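Local coordinates for 373aa long hypothetical citrate synthase (PDB 1VGP), which is a hypothetical protein belonging to the largely helical citrate synthase family, present here as an assembly of two chains, at residues 76-81 with 96-101; 83-88 with 129-134. All blocks are in the same frame, centred on the assembly; numbering follows the deposited sequence.

Contact 1 (76-81 with 96-101); sequences DFIIKF and RTAVSL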
loop_
_atom_site.group_PDB
_atom_site.type_symbol
_atom_site.label_atom_id
_atom_site.label_comp_id
_atom_site.label_asym_id
_atom_site.label_seq_id
_atom_site.Cartn_x
_atom_site.Cartn_y
_atom_site.Cartn_z
ATOM N N ASP A 76 8.573 1.222 -22.410
ATOM C CA ASP A 76 10.021 1.041 -22.463
ATOM C C ASP A 76 10.696 1.360 -21.135
ATOM O O ASP A 76 11.686 0.718 -20.760
ATOM C CB ASP A 76 10.624 1.916 -23.558
ATOM C CG ASP A 76 9.853 1.831 -24.850
ATOM O OD1 ASP A 76 8.765 2.446 -24.919
ATOM O OD2 ASP A 76 10.327 1.147 -25.785
ATOM N N PHE A 77 10.169 2.360 -20.437
ATOM C CA PHE A 77 10.766 2.788 -19.190
ATOM C C PHE A 77 10.798 1.629 -18.203
ATOM O O PHE A 77 11.844 1.331 -17.627
ATOM C CB PHE A 77 9.992 3.974 -18.596
ATOM C CG PHE A 77 10.732 4.695 -17.502
ATOM C CD1 PHE A 77 12.065 5.063 -17.670
ATOM C CD2 PHE A 77 10.103 4.996 -16.301
ATOM C CE1 PHE A 77 12.763 5.722 -16.653
ATOM C CE2 PHE A 77 10.789 5.654 -15.280
ATOM C CZ PHE A 77 12.124 6.018 -15.455
ATOM N N ILE A 78 9.666 0.954 -18.020
ATOM C CA ILE A 78 9.626 -0.132 -17.045
ATOM C C ILE A 78 10.410 -1.364 -17.528
ATOM O O ILE A 78 11.038 -2.067 -16.727
ATOM C CB ILE A 78 8.141 -0.525 -16.644
ATOM C CG1 ILE A 78 7.608 -1.603 -17.577
ATOM C CG2 ILE A 78 7.218 0.699 -16.672
ATOM C CD1 ILE A 78 7.530 -2.969 -16.916
ATOM N N ILE A 79 10.412 -1.609 -18.835
ATOM C CA ILE A 79 11.281 -2.654 -19.389
ATOM C C ILE A 79 12.756 -2.321 -19.153
ATOM O O ILE A 79 13.570 -3.200 -18.854
ATOM C CB ILE A 79 11.024 -2.848 -20.901
ATOM C CG1 ILE A 79 9.812 -3.767 -21.090
ATOM C CG2 ILE A 79 12.235 -3.470 -21.573
ATOM C CD1 ILE A 79 9.241 -3.768 -22.482
ATOM N N LYS A 80 13.084 -1.039 -19.278
ATOM C CA LYS A 80 14.418 -0.533 -18.971
ATOM C C LYS A 80 14.743 -0.795 -17.506
ATOM O O LYS A 80 15.849 -1.218 -17.151
ATOM C CB LYS A 80 14.448 0.968 -19.258
ATOM C CG LYS A 80 15.798 1.632 -19.140
ATOM C CD LYS A 80 15.783 2.924 -19.942
ATOM C CE LYS A 80 16.890 3.894 -19.521
ATOM N NZ LYS A 80 18.264 3.343 -19.709
ATOM N N PHE A 81 13.751 -0.532 -16.662
ATOM C CA PHE A 81 13.838 -0.834 -15.243
ATOM C C PHE A 81 14.215 -2.292 -15.025
ATOM O O PHE A 81 15.107 -2.600 -14.234
ATOM C CB PHE A 81 12.492 -0.542 -14.568
ATOM C CG PHE A 81 12.354 -1.151 -13.200
ATOM C CD1 PHE A 81 13.215 -0.785 -12.164
ATOM C CD2 PHE A 81 11.353 -2.090 -12.945
ATOM C CE1 PHE A 81 13.082 -1.340 -10.895
ATOM C CE2 PHE A 81 11.213 -2.648 -11.683
ATOM C CZ PHE A 81 12.081 -2.274 -10.652
ATOM N N ARG A 96 5.987 -4.865 -7.408
ATOM C CA ARG A 96 5.525 -3.669 -6.716
ATOM C C ARG A 96 5.989 -2.407 -7.436
ATOM O O ARG A 96 5.195 -1.511 -7.740
ATOM C CB ARG A 96 6.064 -3.661 -5.286
ATOM C CG ARG A 96 5.520 -2.551 -4.407
ATOM C CD ARG A 96 6.246 -2.552 -3.077
ATOM N NE ARG A 96 7.670 -2.329 -3.268
ATOM C CZ ARG A 96 8.614 -2.720 -2.419
ATOM N NH1 ARG A 96 8.295 -3.414 -1.339
ATOM N NH2 ARG A 96 9.883 -2.404 -2.646
ATOM N N THR A 97 7.285 -2.343 -7.703
ATOM C CA THR A 97 7.871 -1.183 -8.339
ATOM C C THR A 97 7.328 -0.998 -9.763
ATOM O O THR A 97 6.972 0.120 -10.179
ATOM C CB THR A 97 9.408 -1.320 -8.368
ATOM O OG1 THR A 97 9.873 -1.690 -7.066
ATOM C CG2 THR A 97 10.064 -0.008 -8.761
ATOM N N ALA A 98 7.253 -2.094 -10.513
ATOM C CA ALA A 98 6.815 -2.024 -11.899
ATOM C C ALA A 98 5.384 -1.495 -11.981
ATOM O O ALA A 98 5.066 -0.655 -12.825
ATOM C CB ALA A 98 6.918 -3.389 -12.535
ATOM N N VAL A 99 4.513 -1.990 -11.108
ATOM C CA VAL A 99 3.132 -1.514 -11.085
ATOM C C VAL A 99 3.103 -0.021 -10.743
ATOM O O VAL A 99 2.321 0.744 -11.301
ATOM C CB VAL A 99 2.293 -2.303 -10.046
ATOM C CG1 VAL A 99 0.870 -1.740 -9.972
ATOM C CG2 VAL A 99 2.272 -3.781 -10.416
ATOM N N SER A 100 3.966 0.382 -9.819
ATOM C CA SER A 100 4.083 1.782 -9.442
ATOM C C SER A 100 4.500 2.618 -10.651
ATOM O O SER A 100 3.942 3.686 -10.901
ATOM C CB SER A 100 5.116 1.939 -8.327
ATOM O OG SER A 100 5.167 3.275 -7.871
ATOM N N LEU A 101 5.487 2.122 -11.396
ATOM C CA LEU A 101 5.954 2.798 -12.603
ATOM C C LEU A 101 4.848 2.847 -13.646
ATOM O O LEU A 101 4.649 3.862 -14.317
ATOM C CB LEU A 101 7.181 2.078 -13.173
ATOM C CG LEU A 101 8.453 2.167 -12.331
ATOM C CD1 LEU A 101 9.372 0.998 -12.637
ATOM C CD2 LEU A 101 9.148 3.484 -12.613
#
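L101 meets three side chains, I78, F81 and F77, within an antiparallel helical hairpin made of helices 76-84 and 91-105. The two short segments run at 160° with their axes 9.9 Å apart, and the pair illustrates how a leucine at the centre of an apolar interface touches three side chains of the facing helix, with no hydrogen bond between the segments. Each branch of L101 has its own partner. Its CD1 lies over one face of the F81 ring, offset toward the rim and 4.0 Å from the ring centroid, a CH-pi contact. L101 CD2 reaches CE2 of F77 at 3.8 Å, the two side chains crossing at about a right angle. Nearer the backbone, L101 CB receives the CG2 branch of I78, whose CD1 end turns instead to the methyl of A98.

F81 completes the interface. Its CG is anti to the backbone N (chi1 165°), directed at helix 91-105, and the ring beyond it meets T97 and L101. The second subunit packs against F77, F81, T97 and L101, so the hairpin also belongs to the dimer interface. T97 OG1 hydrogen-bonds to D93 O and to S100 OG of the second subunit, whereas its methyl CG2 meets the ring tip, CZ of F81, at 3.6 Å.

Contact 2 (83-88 with 129-134); sequences REVRKD and ANYARL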
loop_
_atom_site.group_PDB
_atom_site.type_symbol
_atom_site.label_atom_id
_atom_site.label_comp_id
_atom_site.label_asym_id
_atom_site.label_seq_id
_atom_site.Cartn_x
_atom_site.Cartn_y
_atom_site.Cartn_z
ATOM N N ARG A 83 15.585 -4.758 -16.936
ATOM C CA ARG A 83 16.903 -5.252 -17.313
ATOM C C ARG A 83 18.042 -4.484 -16.650
ATOM O O ARG A 83 19.166 -4.978 -16.573
ATOM C CB ARG A 83 17.094 -5.246 -18.833
ATOM C CG ARG A 83 16.291 -4.231 -19.603
ATOM C CD ARG A 83 16.867 -4.091 -21.007
ATOM N NE ARG A 83 15.929 -4.450 -22.069
ATOM C CZ ARG A 83 16.008 -5.564 -22.797
ATOM N NH1 ARG A 83 16.890 -6.511 -22.490
ATOM N NH2 ARG A 83 15.211 -5.728 -23.846
ATOM N N GLU A 84 17.746 -3.287 -16.158
ATOM C CA GLU A 84 18.767 -2.487 -15.504
ATOM C C GLU A 84 18.891 -2.808 -14.019
ATOM O O GLU A 84 19.933 -2.570 -13.416
ATOM C CB GLU A 84 18.472 -0.999 -15.690
ATOM C CG GLU A 84 19.098 -0.397 -16.940
ATOM C CD GLU A 84 19.426 1.079 -16.783
ATOM O OE1 GLU A 84 20.093 1.439 -15.776
ATOM O OE2 GLU A 84 19.022 1.882 -17.658
ATOM N N VAL A 85 17.831 -3.365 -13.442
ATOM C CA VAL A 85 17.726 -3.515 -11.996
ATOM C C VAL A 85 18.603 -4.631 -11.401
ATOM O O VAL A 85 18.917 -5.625 -12.062
ATOM C CB VAL A 85 16.244 -3.757 -11.581
ATOM C CG1 VAL A 85 15.805 -5.177 -11.958
ATOM C CG2 VAL A 85 16.073 -3.505 -10.094
ATOM N N ARG A 86 19.005 -4.440 -10.149
ATOM C CA ARG A 86 19.531 -5.515 -9.315
ATOM C C ARG A 86 18.835 -6.826 -9.670
ATOM O O ARG A 86 17.608 -6.899 -9.692
ATOM C CB ARG A 86 19.283 -5.170 -7.848
ATOM C CG ARG A 86 19.909 -6.118 -6.857
ATOM C CD ARG A 86 19.617 -5.654 -5.443
ATOM N NE ARG A 86 20.646 -6.072 -4.490
ATOM C CZ ARG A 86 21.218 -5.255 -3.614
ATOM N NH1 ARG A 86 22.106 -5.722 -2.752
ATOM N NH2 ARG A 86 20.902 -3.965 -3.603
ATOM N N LYS A 87 19.611 -7.865 -9.960
ATOM C CA LYS A 87 19.020 -9.134 -10.374
ATOM C C LYS A 87 18.909 -10.133 -9.232
ATOM O O LYS A 87 18.486 -11.270 -9.436
ATOM C CB LYS A 87 19.818 -9.743 -11.524
ATOM C CG LYS A 87 19.682 -8.966 -12.827
ATOM C CD LYS A 87 18.280 -9.079 -13.411
ATOM C CE LYS A 87 18.109 -8.211 -14.659
ATOM N NZ LYS A 87 18.068 -6.758 -14.352
ATOM N N ASP A 88 19.271 -9.706 -8.026
ATOM C CA ASP A 88 18.987 -10.500 -6.837
ATOM C C ASP A 88 17.846 -9.865 -6.049
ATOM O O ASP A 88 17.715 -10.076 -4.844
ATOM C CB ASP A 88 20.232 -10.605 -5.965
ATOM C CG ASP A 88 20.777 -9.254 -5.567
ATOM O OD1 ASP A 88 20.487 -8.798 -4.440
ATOM O OD2 ASP A 88 21.498 -8.634 -6.369
ATOM N N ALA A 129 7.239 -12.796 -16.192
ATOM C CA ALA A 129 8.027 -13.614 -17.113
ATOM C C ALA A 129 9.307 -12.892 -17.558
ATOM O O ALA A 129 10.385 -13.495 -17.608
ATOM C CB ALA A 129 7.186 -13.997 -18.334
ATOM N N ASN A 130 9.184 -11.601 -17.873
ATOM C CA ASN A 130 10.315 -10.808 -18.346
ATOM C C ASN A 130 11.425 -10.761 -17.312
ATOM O O ASN A 130 12.606 -10.847 -17.644
ATOM C CB ASN A 130 9.868 -9.383 -18.667
ATOM C CG ASN A 130 9.285 -9.255 -20.064
ATOM O OD1 ASN A 130 9.004 -8.149 -20.534
ATOM N ND2 ASN A 130 9.099 -10.392 -20.737
ATOM N N TYR A 131 11.052 -10.629 -16.047
ATOM C CA TYR A 131 12.064 -10.552 -15.010
ATOM C C TYR A 131 12.767 -11.889 -14.830
ATOM O O TYR A 131 13.975 -11.931 -14.587
ATOM C CB TYR A 131 11.452 -10.122 -13.675
ATOM C CG TYR A 131 12.510 -9.871 -12.626
ATOM C CD1 TYR A 131 13.550 -8.969 -12.862
ATOM C CD2 TYR A 131 12.498 -10.560 -11.415
ATOM C CE1 TYR A 131 14.553 -8.765 -11.915
ATOM C CE2 TYR A 131 13.492 -10.367 -10.461
ATOM C CZ TYR A 131 14.514 -9.469 -10.718
ATOM O OH TYR A 131 15.492 -9.267 -9.768
ATOM N N ALA A 132 12.003 -12.973 -14.949
ATOM C CA ALA A 132 12.534 -14.314 -14.768
ATOM C C ALA A 132 13.599 -14.642 -15.822
ATOM O O ALA A 132 14.625 -15.259 -15.508
ATOM C CB ALA A 132 11.401 -15.332 -14.829
ATOM N N ARG A 133 13.356 -14.225 -17.064
ATOM C CA ARG A 133 14.325 -14.411 -18.140
ATOM C C ARG A 133 15.557 -13.553 -17.901
ATOM O O ARG A 133 16.680 -14.052 -17.846
ATOM C CB ARG A 133 13.701 -14.025 -19.481
ATOM C CG ARG A 133 12.339 -14.644 -19.745
ATOM C CD ARG A 133 12.471 -15.944 -20.512
ATOM N NE ARG A 133 13.330 -15.794 -21.678
ATOM C CZ ARG A 133 13.587 -16.765 -22.547
ATOM N NH1 ARG A 133 12.981 -17.941 -22.432
ATOM N NH2 ARG A 133 14.458 -16.562 -23.525
ATOM N N LEU A 134 15.333 -12.251 -17.767
ATOM C CA LEU A 134 16.410 -11.305 -17.489
ATOM C C LEU A 134 17.266 -11.767 -16.315
ATOM O O LEU A 134 18.485 -11.650 -16.335
ATOM C CB LEU A 134 15.814 -9.932 -17.182
ATOM C CG LEU A 134 15.736 -8.915 -18.318
ATOM C CD1 LEU A 134 15.717 -9.613 -19.665
ATOM C CD2 LEU A 134 14.488 -8.063 -18.131
#
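Y131 and L134 of helix 113-135 meet R83, V85, R86 and K87 where helix 76-84 ends, a helix-to-loop junction packed against a neighbouring helix. Y131 provides the polar link. Its CG is anti to the backbone N (chi1 -173°), and the hydroxyl at the far end of the ring donates to R86 O at 3.2 Å. The bond lies in the carbonyl plane on a lone pair, with a C=O...donor angle of 135°; A89 O is a second, weak partner of the same hydroxyl. V85, the first residue to leave helical geometry, crosses the tyrosine at about a right angle, V85 CG1 lying 3.8 Å from Y131 CE1.

K87 shows how a flexible chain can serve both sides of such a junction. A bend at chi2 (-69°) places K87 CD 4.0 Å from Y131 CE1, and the lysine and tyrosine slide past each other in opposite directions. K87 CE then lies 3.8 Å from L134 CB, and a second bend, at chi4, turns NZ back onto the helix end. There K87 NZ donates to V85 O at 2.7 Å, to L82 O, and weakly to R83 O, so the ammonium charge probably complements the carbonyl-rich terminus.

L134 also packs on R83, its CD2 3.7 Å from R83 N and 3.9 Å from R83 CB. The arginine chain bends at chi3, and its NH1 forms a salt bridge with D139. The R86 side chain leaves the backbone pointing away from helix 113-135, while its carbonyl accepts the Y131 bond; R86 NE makes a salt bridge with D88 OD1 on the syn side of the carboxylate.

I94 of helix 91-105 packs against both V85 and Y131, while helix 149-158 lies against A129 and A132 of helix 113-135.

Followed from the N terminus, helix 76-84 gives 76-81 to contact 1, and its last turn with the following loop gives 83-88 to contact 2. The chain then turns into helix 91-105, where 96-101 closes the first loop over 14 intervening residues. It continues into helix 113-135, where 129-134 closes the second over 40. The segments alternate along the sequence, so the two loops cross and neither nests within the other. With centres 11 Å apart, the contacts tie three successive helices together, the first helix and its C-terminal loop being joined to each of the next two. Both also touch the second subunit.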